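Local coordinates for protein acetylornithine aminotransferase (Aquifex aeolicus, PDB 2EH6) that transfers the amino group of N(2)-acetyl-L-ornithine to 2-oxoglutarate in arginine biosynthesis, as a homodimer with pyridoxal 5'-phosphate as cofactor, at residues 214-219 with 224-229; 180-183 with 187-190; 80-85 with 287-292. One frame throughout, in Å; residues are numbered along the deposited sequence.

Contact 1. Residues 214-219 with 224-229. With PLP (pyridoxal-5'-phosphate), chain C.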
ATOM      1  N   VAL A 214       2.580   1.722  13.800  1.00 24.04           N
ATOM      2  CA  VAL A 214       1.599   2.181  12.815  1.00 24.16           C
ATOM      3  C   VAL A 214       0.440   2.885  13.497  1.00 23.92           C
ATOM      4  O   VAL A 214      -0.026   3.919  13.031  1.00 23.15           O
ATOM      5  CB  VAL A 214       1.060   0.995  11.981  1.00 25.56           C
ATOM      6  CG1 VAL A 214      -0.196   1.408  11.205  1.00 25.49           C
ATOM      7  CG2 VAL A 214       2.139   0.536  11.004  1.00 24.97           C
ATOM      8  N   GLN A 215      -0.012   2.319  14.611  1.00 25.17           N
ATOM      9  CA  GLN A 215      -1.122   2.879  15.366  1.00 28.13           C
ATOM     10  C   GLN A 215      -0.690   3.824  16.487  1.00 27.98           C
ATOM     11  O   GLN A 215      -1.310   4.863  16.697  1.00 26.41           O
ATOM     12  CB  GLN A 215      -1.964   1.745  15.960  1.00 32.88           C
ATOM     13  CG  GLN A 215      -2.965   2.199  17.012  1.00 38.93           C
ATOM     14  CD  GLN A 215      -4.380   2.327  16.486  1.00 43.31           C
ATOM     15  OE1 GLN A 215      -5.247   1.503  16.798  1.00 43.79           O
ATOM     16  NE2 GLN A 215      -4.625   3.360  15.680  1.00 43.55           N
ATOM     17  N   THR A 216       0.374   3.467  17.204  1.00 27.12           N
ATOM     18  CA  THR A 216       0.854   4.289  18.316  1.00 26.52           C
ATOM     19  C   THR A 216       1.750   5.452  17.914  1.00 25.92           C
ATOM     20  O   THR A 216       1.944   6.388  18.690  1.00 27.82           O
ATOM     21  CB  THR A 216       1.674   3.455  19.325  1.00 27.83           C
ATOM     22  OG1 THR A 216       2.829   2.932  18.664  1.00 27.76           O
ATOM     23  CG2 THR A 216       0.846   2.311  19.894  1.00 28.98           C
ATOM     24  N   GLY A 217       2.301   5.393  16.713  1.00 25.32           N
ATOM     25  CA  GLY A 217       3.213   6.432  16.274  1.00 26.23           C
ATOM     26  C   GLY A 217       2.680   7.813  15.950  1.00 28.65           C
ATOM     27  O   GLY A 217       1.470   8.041  15.829  1.00 26.63           O
ATOM     28  N   ILE A 218       3.624   8.735  15.815  1.00 26.33           N
ATOM     29  CA  ILE A 218       3.357  10.123  15.469  1.00 26.90           C
ATOM     30  C   ILE A 218       2.454  10.862  16.461  1.00 27.24           C
ATOM     31  O   ILE A 218       1.430  11.437  16.081  1.00 26.32           O
ATOM     32  CB  ILE A 218       2.773  10.224  14.036  1.00 27.56           C
ATOM     33  CG1 ILE A 218       3.495   9.239  13.097  1.00 26.92           C
ATOM     34  CG2 ILE A 218       2.953  11.636  13.496  1.00 24.52           C
ATOM     35  CD1 ILE A 218       5.022   9.418  13.011  1.00 24.61           C
ATOM     36  N   GLY A 219       2.849  10.828  17.735  1.00 26.75           N
ATOM     37  CA  GLY A 219       2.134  11.530  18.793  1.00 25.30           C
ATOM     38  C   GLY A 219       0.885  10.947  19.435  1.00 27.63           C
ATOM     39  O   GLY A 219       0.434  11.450  20.469  1.00 27.65           O
ATOM     40  N   PHE A 224       6.258  11.430  20.556  1.00 30.70           N
ATOM     41  CA  PHE A 224       6.325  11.254  19.114  1.00 31.88           C
ATOM     42  C   PHE A 224       6.222   9.766  18.770  1.00 31.53           C
ATOM     43  O   PHE A 224       5.399   9.369  17.944  1.00 31.30           O
ATOM     44  CB  PHE A 224       7.615  11.835  18.551  1.00 32.97           C
ATOM     45  CG  PHE A 224       7.543  12.110  17.083  1.00 33.30           C
ATOM     46  CD1 PHE A 224       6.886  13.243  16.611  1.00 31.92           C
ATOM     47  CD2 PHE A 224       8.072  11.208  16.167  1.00 31.70           C
ATOM     48  CE1 PHE A 224       6.754  13.471  15.243  1.00 33.60           C
ATOM     49  CE2 PHE A 224       7.944  11.427  14.800  1.00 32.67           C
ATOM     50  CZ  PHE A 224       7.285  12.559  14.336  1.00 32.45           C
ATOM     51  N   TYR A 225       7.068   8.951  19.396  1.00 29.10           N
ATOM     52  CA  TYR A 225       7.035   7.502  19.208  1.00 29.11           C
ATOM     53  C   TYR A 225       6.677   6.926  20.571  1.00 29.07           C
ATOM     54  O   TYR A 225       7.258   7.319  21.578  1.00 31.38           O
ATOM     55  CB  TYR A 225       8.398   6.964  18.773  1.00 27.52           C
ATOM     56  CG  TYR A 225       8.886   7.504  17.454  1.00 26.04           C
ATOM     57  CD1 TYR A 225       8.097   7.422  16.304  1.00 25.18           C
ATOM     58  CD2 TYR A 225      10.151   8.076  17.347  1.00 25.44           C
ATOM     59  CE1 TYR A 225       8.556   7.894  15.084  1.00 22.89           C
ATOM     60  CE2 TYR A 225      10.621   8.550  16.135  1.00 25.46           C
ATOM     61  CZ  TYR A 225       9.821   8.455  15.006  1.00 25.98           C
ATOM     62  OH  TYR A 225      10.296   8.907  13.806  1.00 23.35           O
ATOM     63  N   ALA A 226       5.723   6.003  20.608  1.00 28.61           N
ATOM     64  CA  ALA A 226       5.296   5.408  21.869  1.00 28.83           C
ATOM     65  C   ALA A 226       6.414   4.683  22.621  1.00 30.98           C
ATOM     66  O   ALA A 226       6.397   4.622  23.851  1.00 32.95           O
ATOM     67  CB  ALA A 226       4.134   4.452  21.624  1.00 27.62           C
ATOM     68  N   TYR A 227       7.382   4.134  21.897  1.00 30.67           N
ATOM     69  CA  TYR A 227       8.468   3.411  22.558  1.00 32.18           C
ATOM     70  C   TYR A 227       9.285   4.312  23.483  1.00 32.96           C
ATOM     71  O   TYR A 227       9.977   3.829  24.376  1.00 33.32           O
ATOM     72  CB  TYR A 227       9.390   2.745  21.524  1.00 29.60           C
ATOM     73  CG  TYR A 227      10.386   3.657  20.830  1.00 28.99           C
ATOM     74  CD1 TYR A 227      11.504   4.162  21.507  1.00 28.39           C
ATOM     75  CD2 TYR A 227      10.221   4.003  19.489  1.00 28.09           C
ATOM     76  CE1 TYR A 227      12.427   4.987  20.861  1.00 28.09           C
ATOM     77  CE2 TYR A 227      11.132   4.825  18.837  1.00 27.54           C
ATOM     78  CZ  TYR A 227      12.234   5.317  19.527  1.00 29.82           C
ATOM     79  OH  TYR A 227      13.119   6.153  18.877  1.00 29.45           O
ATOM     80  N   GLN A 228       9.192   5.619  23.272  1.00 34.56           N
ATOM     81  CA  GLN A 228       9.939   6.574  24.081  1.00 37.38           C
ATOM     82  C   GLN A 228       9.447   6.632  25.526  1.00 39.61           C
ATOM     83  O   GLN A 228      10.160   7.099  26.411  1.00 40.75           O
ATOM     84  CB  GLN A 228       9.866   7.964  23.438  1.00 36.61           C
ATOM     85  CG  GLN A 228      10.367   7.989  22.001  1.00 36.43           C
ATOM     86  CD  GLN A 228      10.177   9.339  21.338  1.00 36.66           C
ATOM     87  OE1 GLN A 228       9.104   9.929  21.407  1.00 37.37           O
ATOM     88  NE2 GLN A 228      11.218   9.825  20.676  1.00 40.23           N
ATOM     89  N   HIS A 229       8.230   6.161  25.765  1.00 40.68           N
ATOM     90  CA  HIS A 229       7.682   6.152  27.117  1.00 43.51           C
ATOM     91  C   HIS A 229       8.487   5.197  27.998  1.00 44.19           C
ATOM     92  O   HIS A 229       8.502   5.324  29.222  1.00 44.70           O
ATOM     93  CB  HIS A 229       6.221   5.689  27.102  1.00 44.45           C
ATOM     94  CG  HIS A 229       5.245   6.741  26.670  1.00 45.48           C
ATOM     95  ND1 HIS A 229       4.973   7.861  27.429  1.00 44.94           N
ATOM     96  CD2 HIS A 229       4.441   6.819  25.583  1.00 44.95           C
ATOM     97  CE1 HIS A 229       4.041   8.580  26.829  1.00 45.19           C
ATOM     98  NE2 HIS A 229       3.700   7.969  25.708  1.00 44.33           N
TER
HETATM   99  N1  PLP C1001      -0.185  -2.589  12.314  1.00 40.84           N
HETATM  100  C2  PLP C1001      -0.823  -1.933  13.301  1.00 41.06           C
HETATM  101  C2A PLP C1001      -0.257  -1.933  14.698  1.00 40.23           C
HETATM  102  C3  PLP C1001      -2.023  -1.242  13.039  1.00 43.17           C
HETATM  103  O3  PLP C1001      -2.673  -0.574  14.040  1.00 48.34           O
HETATM  104  C4  PLP C1001      -2.548  -1.251  11.704  1.00 41.56           C
HETATM  105  C4A PLP C1001      -3.802  -0.513  11.425  1.00 43.09           C
HETATM  106  C5  PLP C1001      -1.824  -1.978  10.674  1.00 40.82           C
HETATM  107  C6  PLP C1001      -0.638  -2.633  11.038  1.00 41.32           C
HETATM  108  C5A PLP C1001      -2.330  -2.033   9.241  1.00 40.81           C
HETATM  109  O4P PLP C1001      -2.099  -0.773   8.609  1.00 41.58           O
HETATM  110  P   PLP C1001      -2.652  -0.830   7.084  1.00 39.36           P
HETATM  111  O1P PLP C1001      -2.398   0.489   6.460  1.00 39.63           O
HETATM  112  O2P PLP C1001      -1.919  -1.961   6.231  1.00 41.05           O
HETATM  113  O3P PLP C1001      -4.233  -1.129   7.107  1.00 38.70           O
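Gly219 and Phe224 pinch together a loop of this class-III, PLP-dependent aminotransferase, in the long connection from strand 208-212 to strand 236-239. The N-H of Gly219 meets Phe224 O at 2.9 Å and almost straight (165°); a positive phi of 81° makes glycine apt at this turn. Packing is closest where Thr216 CB presses on Ala226 CB at 3.5 Å, a place suited to a bare methyl. Thr216 OG1, set between the backbone N and the carbonyl carbon (chi1 62°), bonds Glu213 OE1, the oxygen that also bonds Ala226 N, so a single carboxylate ties the two segments. Ile218 lies alongside Phe224, its CD1 4.0 Å from CE2 of the ring, and both rest on helix 275-308 through Val284, Val288 and Val285. Beyond Ala226 the contact is looser: Gln228 and His229 are partly exposed and leave 214-219 alone, though Gln228 OE1 takes the Tyr225 N-H from above its amide plane at 3.0 Å. At the other end the loop reaches the cofactor, where Gln215 CB approaches PLP O3 and Val214 CG1 lies against the pyridine ring, 3.6 Å from PLP C4.

Contact 2. Residues 180-183 with 187-190; sequences VIQG and VNEA
Ile181 and Gln182 run antiparallel to Glu189 and Asn188, the two short segments pointing 164° apart, with Gln182 and Asn188 as the hydrogen-bonded pair and Ile181 and Glu189 as the non-hydrogen-bonded one. Gln182 N gives its hydrogen to Asn188 O at 2.7 Å, in the carbonyl plane, and Asn188 N returns a bond to Gln182 O. Further along, Ala190 N bonds Val180 O at 3.1 Å, and a water donates to both Val180 O and Ala190 O. On one side of the strands Ile181 CG2 lies beside Val187 CG1 at 4.0 Å, while Glu189 lays its aliphatic CG by Ile181 CG1 and sends OE1 to Gly316 N. This is a beta hairpin with a G1 bulge: Val187 and Asn188 both face Gln182, and Val187 takes a left-handed backbone conformation that is uncommon for a branched residue. On the other side Gln182 sets CG anti to its carbonyl carbon (chi1 -55°) and then runs extended, which carries OE1 to Asn188 ND2. The two amides are turned 55° apart, and ND2 of Asn188 reaches Gln182 OE1 at 3.0 Å from nearly within its own amide plane. Gln182 NE2 binds Glu124 O, and Asn188 OD1 accepts from Lys315 NZ. A leucine in place of Gln182 would probably leave Glu124 O without this donor and cost Asn188 ND2 its bond to the glutamine oxygen.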
ATOM      1  N   VAL A 180       3.670  -1.497  21.315  1.00 29.21           N
ATOM      2  CA  VAL A 180       3.799  -1.022  22.694  1.00 31.65           C
ATOM      3  C   VAL A 180       2.429  -1.103  23.362  1.00 31.61           C
ATOM      4  O   VAL A 180       2.309  -1.457  24.538  1.00 30.71           O
ATOM      5  CB  VAL A 180       4.334   0.426  22.739  1.00 32.87           C
ATOM      6  CG1 VAL A 180       4.281   0.959  24.157  1.00 35.91           C
ATOM      7  CG2 VAL A 180       5.771   0.454  22.236  1.00 35.55           C
ATOM      8  N   ILE A 181       1.401  -0.760  22.594  1.00 30.73           N
ATOM      9  CA  ILE A 181       0.011  -0.841  23.033  1.00 29.41           C
ATOM     10  C   ILE A 181      -0.720  -1.470  21.844  1.00 29.75           C
ATOM     11  O   ILE A 181      -0.682  -0.931  20.738  1.00 26.96           O
ATOM     12  CB  ILE A 181      -0.609   0.553  23.320  1.00 29.08           C
ATOM     13  CG1 ILE A 181       0.118   1.234  24.483  1.00 30.71           C
ATOM     14  CG2 ILE A 181      -2.090   0.397  23.667  1.00 28.16           C
ATOM     15  CD1 ILE A 181      -0.379   2.638  24.786  1.00 30.25           C
ATOM     16  N   GLN A 182      -1.361  -2.614  22.056  1.00 31.01           N
ATOM     17  CA  GLN A 182      -2.083  -3.276  20.972  1.00 32.32           C
ATOM     18  C   GLN A 182      -3.452  -2.620  20.803  1.00 32.22           C
ATOM     19  O   GLN A 182      -4.363  -2.864  21.589  1.00 33.93           O
ATOM     20  CB  GLN A 182      -2.266  -4.764  21.275  1.00 31.57           C
ATOM     21  CG  GLN A 182      -0.983  -5.524  21.573  1.00 31.48           C
ATOM     22  CD  GLN A 182      -1.244  -6.999  21.816  1.00 31.72           C
ATOM     23  OE1 GLN A 182      -2.102  -7.357  22.619  1.00 30.84           O
ATOM     24  NE2 GLN A 182      -0.506  -7.862  21.121  1.00 31.77           N
ATOM     25  N   GLY A 183      -3.596  -1.798  19.771  1.00 33.37           N
ATOM     26  CA  GLY A 183      -4.856  -1.114  19.539  1.00 32.69           C
ATOM     27  C   GLY A 183      -6.014  -2.001  19.120  1.00 33.18           C
ATOM     28  O   GLY A 183      -6.981  -2.166  19.864  1.00 32.82           O
ATOM     29  N   VAL A 187      -6.634  -2.408  22.925  1.00 36.17           N
ATOM     30  CA  VAL A 187      -5.854  -1.399  23.634  1.00 34.93           C
ATOM     31  C   VAL A 187      -5.147  -2.071  24.805  1.00 34.59           C
ATOM     32  O   VAL A 187      -5.298  -1.663  25.954  1.00 36.05           O
ATOM     33  CB  VAL A 187      -6.747  -0.246  24.172  1.00 35.84           C
ATOM     34  CG1 VAL A 187      -5.873   0.888  24.718  1.00 33.69           C
ATOM     35  CG2 VAL A 187      -7.658   0.275  23.066  1.00 35.91           C
ATOM     36  N   ASN A 188      -4.383  -3.118  24.500  1.00 34.25           N
ATOM     37  CA  ASN A 188      -3.641  -3.864  25.511  1.00 33.57           C
ATOM     38  C   ASN A 188      -2.273  -3.234  25.706  1.00 34.07           C
ATOM     39  O   ASN A 188      -1.524  -3.045  24.749  1.00 35.59           O
ATOM     40  CB  ASN A 188      -3.494  -5.321  25.082  1.00 32.18           C
ATOM     41  CG  ASN A 188      -4.830  -5.970  24.768  1.00 33.77           C
ATOM     42  OD1 ASN A 188      -5.793  -5.814  25.516  1.00 32.61           O
ATOM     43  ND2 ASN A 188      -4.892  -6.706  23.663  1.00 33.71           N
ATOM     44  N   GLU A 189      -1.952  -2.912  26.953  1.00 33.69           N
ATOM     45  CA  GLU A 189      -0.686  -2.273  27.282  1.00 35.22           C
ATOM     46  C   GLU A 189       0.428  -3.217  27.718  1.00 36.00           C
ATOM     47  O   GLU A 189       0.242  -4.042  28.609  1.00 36.57           O
ATOM     48  CB  GLU A 189      -0.906  -1.245  28.392  1.00 36.12           C
ATOM     49  CG  GLU A 189      -1.733  -0.049  27.985  1.00 36.67           C
ATOM     50  CD  GLU A 189      -2.075   0.839  29.167  1.00 38.91           C
ATOM     51  OE1 GLU A 189      -3.078   0.557  29.855  1.00 36.88           O
ATOM     52  OE2 GLU A 189      -1.328   1.812  29.412  1.00 39.02           O
ATOM     53  N   ALA A 190       1.590  -3.081  27.085  1.00 36.68           N
ATOM     54  CA  ALA A 190       2.750  -3.886  27.442  1.00 36.45           C
ATOM     55  C   ALA A 190       3.317  -3.174  28.665  1.00 37.43           C
ATOM     56  O   ALA A 190       3.515  -1.960  28.632  1.00 37.44           O
ATOM     57  CB  ALA A 190       3.763  -3.880  26.310  1.00 35.99           C
TER
HETATM   58  O   HOH W   1       2.306   0.138  27.235  1.00 31.47           O

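Contact 3. Residues 80-85 with 287-292; sequences VKHFWT and EVEKLL
His82 and Glu289 meet at the protein surface, the imidazole CE1 lying 3.3 Å from Glu289 OE1. The side chains cross at about a right angle, with ring and carboxylate planes turned 44° apart; the carboxylate oxygen comes in obliquely at CE1, with no hydrogen bond between the two residues. Lys81 comes to the same acid: its NZ stands 3.9 Å from Glu289 OE2, a long salt bridge, a charge attraction rather than a direct bond. The lysine's charge probably favours a glutamate here, and more so if His82 is protonated. The torsions make the meeting possible. Glu289 sets CG between its backbone N and carbonyl carbon (chi1 52°) and then stretches out, while Lys81 starts extended and bends late in its chain to bring its amine across. The contact bridges the C-terminal end of helix 70-81, just before the edge strand 87-92 of the large-domain sheet, and helix 275-308, the long helix that in fold-type I aminotransferases leads from the large domain to the small one. His82 is steadied by a weak bond from ND1 to Lys78 O and by its ring meeting that of Phe224, the planes at about 30°. Behind it the chain turns with Phe83 N bonded to Val80 O at 2.8 Å, and further on Trp84 NE1 bonds Pro234 O, fastening this stretch to a neighbouring loop. On the other helix, one turn before the contact residue, Glu287 forms a salt bridge with Lys48 and a hydrogen bond with Tyr46 OH.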
ATOM      1  N   VAL A  80      13.899  10.852  11.550  1.00 28.97           N
ATOM      2  CA  VAL A  80      15.114  10.343  12.181  1.00 32.42           C
ATOM      3  C   VAL A  80      15.513  11.211  13.377  1.00 32.87           C
ATOM      4  O   VAL A  80      16.014  10.704  14.379  1.00 33.37           O
ATOM      5  CB  VAL A  80      16.285  10.279  11.167  1.00 32.43           C
ATOM      6  CG1 VAL A  80      17.550   9.776  11.858  1.00 32.63           C
ATOM      7  CG2 VAL A  80      15.917   9.349  10.006  1.00 33.35           C
ATOM      8  N   LYS A  81      15.277  12.516  13.269  1.00 34.76           N
ATOM      9  CA  LYS A  81      15.607  13.451  14.344  1.00 35.98           C
ATOM     10  C   LYS A  81      15.000  13.036  15.683  1.00 35.37           C
ATOM     11  O   LYS A  81      15.581  13.285  16.739  1.00 34.03           O
ATOM     12  CB  LYS A  81      15.125  14.860  13.984  1.00 39.20           C
ATOM     13  CG  LYS A  81      15.394  15.893  15.064  1.00 44.65           C
ATOM     14  CD  LYS A  81      14.795  17.251  14.720  1.00 47.50           C
ATOM     15  CE  LYS A  81      13.274  17.206  14.682  1.00 50.54           C
ATOM     16  NZ  LYS A  81      12.695  18.557  14.431  1.00 53.48           N
ATOM     17  N   HIS A  82      13.831  12.407  15.644  1.00 34.24           N
ATOM     18  CA  HIS A  82      13.170  11.978  16.871  1.00 35.83           C
ATOM     19  C   HIS A  82      13.507  10.549  17.272  1.00 33.45           C
ATOM     20  O   HIS A  82      13.117  10.103  18.349  1.00 35.15           O
ATOM     21  CB  HIS A  82      11.653  12.112  16.744  1.00 41.02           C
ATOM     22  CG  HIS A  82      11.151  13.514  16.885  1.00 45.74           C
ATOM     23  ND1 HIS A  82      11.398  14.494  15.948  1.00 49.03           N
ATOM     24  CD2 HIS A  82      10.398  14.095  17.848  1.00 46.25           C
ATOM     25  CE1 HIS A  82      10.815  15.617  16.326  1.00 49.84           C
ATOM     26  NE2 HIS A  82      10.200  15.402  17.476  1.00 50.42           N
ATOM     27  N   PHE A  83      14.217   9.828  16.410  1.00 32.37           N
ATOM     28  CA  PHE A  83      14.587   8.446  16.704  1.00 32.23           C
ATOM     29  C   PHE A  83      15.704   8.449  17.760  1.00 34.02           C
ATOM     30  O   PHE A  83      16.440   9.430  17.884  1.00 32.20           O
ATOM     31  CB  PHE A  83      15.049   7.746  15.420  1.00 31.50           C
ATOM     32  CG  PHE A  83      15.020   6.239  15.501  1.00 30.52           C
ATOM     33  CD1 PHE A  83      13.857   5.570  15.876  1.00 28.57           C
ATOM     34  CD2 PHE A  83      16.146   5.490  15.177  1.00 28.46           C
ATOM     35  CE1 PHE A  83      13.811   4.178  15.927  1.00 27.10           C
ATOM     36  CE2 PHE A  83      16.115   4.096  15.222  1.00 27.67           C
ATOM     37  CZ  PHE A  83      14.945   3.436  15.598  1.00 28.78           C
ATOM     38  N   TRP A  84      15.828   7.360  18.515  1.00 34.25           N
ATOM     39  CA  TRP A  84      16.836   7.286  19.571  1.00 35.72           C
ATOM     40  C   TRP A  84      18.286   7.264  19.086  1.00 36.63           C
ATOM     41  O   TRP A  84      19.197   7.578  19.848  1.00 38.23           O
ATOM     42  CB  TRP A  84      16.581   6.074  20.477  1.00 35.50           C
ATOM     43  CG  TRP A  84      16.757   4.745  19.810  1.00 35.45           C
ATOM     44  CD1 TRP A  84      15.850   4.092  19.028  1.00 34.14           C
ATOM     45  CD2 TRP A  84      17.926   3.913  19.851  1.00 35.60           C
ATOM     46  NE1 TRP A  84      16.379   2.905  18.578  1.00 32.03           N
ATOM     47  CE2 TRP A  84      17.652   2.770  19.068  1.00 34.54           C
ATOM     48  CE3 TRP A  84      19.179   4.025  20.472  1.00 36.05           C
ATOM     49  CZ2 TRP A  84      18.586   1.739  18.886  1.00 34.61           C
ATOM     50  CZ3 TRP A  84      20.111   3.000  20.292  1.00 35.61           C
ATOM     51  CH2 TRP A  84      19.806   1.872  19.504  1.00 35.92           C
ATOM     52  N   THR A  85      18.509   6.887  17.832  1.00 35.94           N
ATOM     53  CA  THR A  85      19.863   6.850  17.297  1.00 35.59           C
ATOM     54  C   THR A  85      19.847   7.189  15.812  1.00 36.12           C
ATOM     55  O   THR A  85      18.799   7.533  15.267  1.00 36.32           O
ATOM     56  CB  THR A  85      20.512   5.463  17.509  1.00 35.98           C
ATOM     57  OG1 THR A  85      21.892   5.521  17.126  1.00 37.23           O
ATOM     58  CG2 THR A  85      19.800   4.398  16.681  1.00 35.75           C
ATOM     59  N   GLU A 287       3.489  19.834  12.869  1.00 29.15           N
ATOM     60  CA  GLU A 287       2.354  20.189  13.714  1.00 29.99           C
ATOM     61  C   GLU A 287       2.226  19.300  14.937  1.00 29.11           C
ATOM     62  O   GLU A 287       1.946  19.779  16.035  1.00 29.82           O
ATOM     63  CB  GLU A 287       1.055  20.139  12.905  1.00 30.78           C
ATOM     64  CG  GLU A 287       1.008  21.147  11.769  1.00 34.16           C
ATOM     65  CD  GLU A 287       1.146  22.575  12.265  1.00 37.60           C
ATOM     66  OE1 GLU A 287       0.290  23.007  13.062  1.00 40.47           O
ATOM     67  OE2 GLU A 287       2.108  23.262  11.862  1.00 40.31           O
ATOM     68  N   VAL A 288       2.426  18.002  14.748  1.00 29.69           N
ATOM     69  CA  VAL A 288       2.307  17.049  15.843  1.00 29.52           C
ATOM     70  C   VAL A 288       3.311  17.271  16.968  1.00 30.99           C
ATOM     71  O   VAL A 288       2.957  17.178  18.138  1.00 31.96           O
ATOM     72  CB  VAL A 288       2.445  15.595  15.329  1.00 30.14           C
ATOM     73  CG1 VAL A 288       2.675  14.641  16.494  1.00 29.09           C
ATOM     74  CG2 VAL A 288       1.180  15.198  14.576  1.00 27.39           C
ATOM     75  N   GLU A 289       4.561  17.559  16.634  1.00 32.67           N
ATOM     76  CA  GLU A 289       5.535  17.765  17.693  1.00 35.48           C
ATOM     77  C   GLU A 289       5.158  18.966  18.559  1.00 34.41           C
ATOM     78  O   GLU A 289       5.496  19.012  19.735  1.00 33.55           O
ATOM     79  CB  GLU A 289       6.946  17.918  17.116  1.00 38.62           C
ATOM     80  CG  GLU A 289       7.089  18.934  16.021  1.00 44.64           C
ATOM     81  CD  GLU A 289       8.446  18.848  15.350  1.00 48.46           C
ATOM     82  OE1 GLU A 289       8.808  17.739  14.895  1.00 50.11           O
ATOM     83  OE2 GLU A 289       9.148  19.880  15.275  1.00 51.22           O
ATOM     84  N   LYS A 290       4.438  19.924  17.981  1.00 35.08           N
ATOM     85  CA  LYS A 290       3.998  21.102  18.729  1.00 35.65           C
ATOM     86  C   LYS A 290       2.795  20.754  19.606  1.00 35.20           C
ATOM     87  O   LYS A 290       2.512  21.437  20.591  1.00 35.30           O
ATOM     88  CB  LYS A 290       3.593  22.227  17.776  1.00 36.18           C
ATOM     89  CG  LYS A 290       4.696  22.729  16.858  1.00 40.16           C
ATOM     90  CD  LYS A 290       4.146  23.785  15.909  1.00 44.29           C
ATOM     91  CE  LYS A 290       5.157  24.166  14.840  1.00 46.05           C
ATOM     92  NZ  LYS A 290       4.585  25.158  13.883  1.00 49.25           N
ATOM     93  N   LEU A 291       2.094  19.685  19.239  1.00 32.82           N
ATOM     94  CA  LEU A 291       0.901  19.238  19.955  1.00 31.23           C
ATOM     95  C   LEU A 291       1.148  18.238  21.080  1.00 30.61           C
ATOM     96  O   LEU A 291       0.266  18.009  21.911  1.00 31.11           O
ATOM     97  CB  LEU A 291      -0.089  18.613  18.963  1.00 31.07           C
ATOM     98  CG  LEU A 291      -0.823  19.534  17.987  1.00 34.28           C
ATOM     99  CD1 LEU A 291      -1.470  18.698  16.888  1.00 32.31           C
ATOM    100  CD2 LEU A 291      -1.870  20.351  18.739  1.00 32.81           C
ATOM    101  N   LEU A 292       2.335  17.641  21.109  1.00 31.79           N
ATOM    102  CA  LEU A 292       2.657  16.641  22.121  1.00 30.62           C
ATOM    103  C   LEU A 292       2.230  17.018  23.544  1.00 31.71           C
ATOM    104  O   LEU A 292       1.537  16.245  24.215  1.00 28.44           O
ATOM    105  CB  LEU A 292       4.154  16.304  22.071  1.00 31.96           C
ATOM    106  CG  LEU A 292       4.619  15.656  20.757  1.00 33.08           C
ATOM    107  CD1 LEU A 292       6.095  15.277  20.855  1.00 31.93           C
ATOM    108  CD2 LEU A 292       3.774  14.410  20.467  1.00 33.69           C
TER

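Overall arrangement
Contact 1 lies between the other two and is the one that touches the cofactor. Its centre is about 11 Å from that of contact 2, and the two pack directly, Thr216 CG2 against Ile181 O at 3.7 Å and Ala226 CB against Val180 CB at 4.2 Å. The hairpin also nears the pocket through Gly183, whose CA packs on Gln215 OE1 at 3.8 Å. Contact 3, about 9 Å from contact 1 centre to centre, joins it through a probable hydrogen bond between Tyr227 OH and Trp84 N (3.0 Å). Contacts 2 and 3 do not meet, their nearest atoms being about 11 Å apart. The Ile218 side chain is about 7 Å from that of Lys241, the lysine that carries the cofactor, not attached to it here.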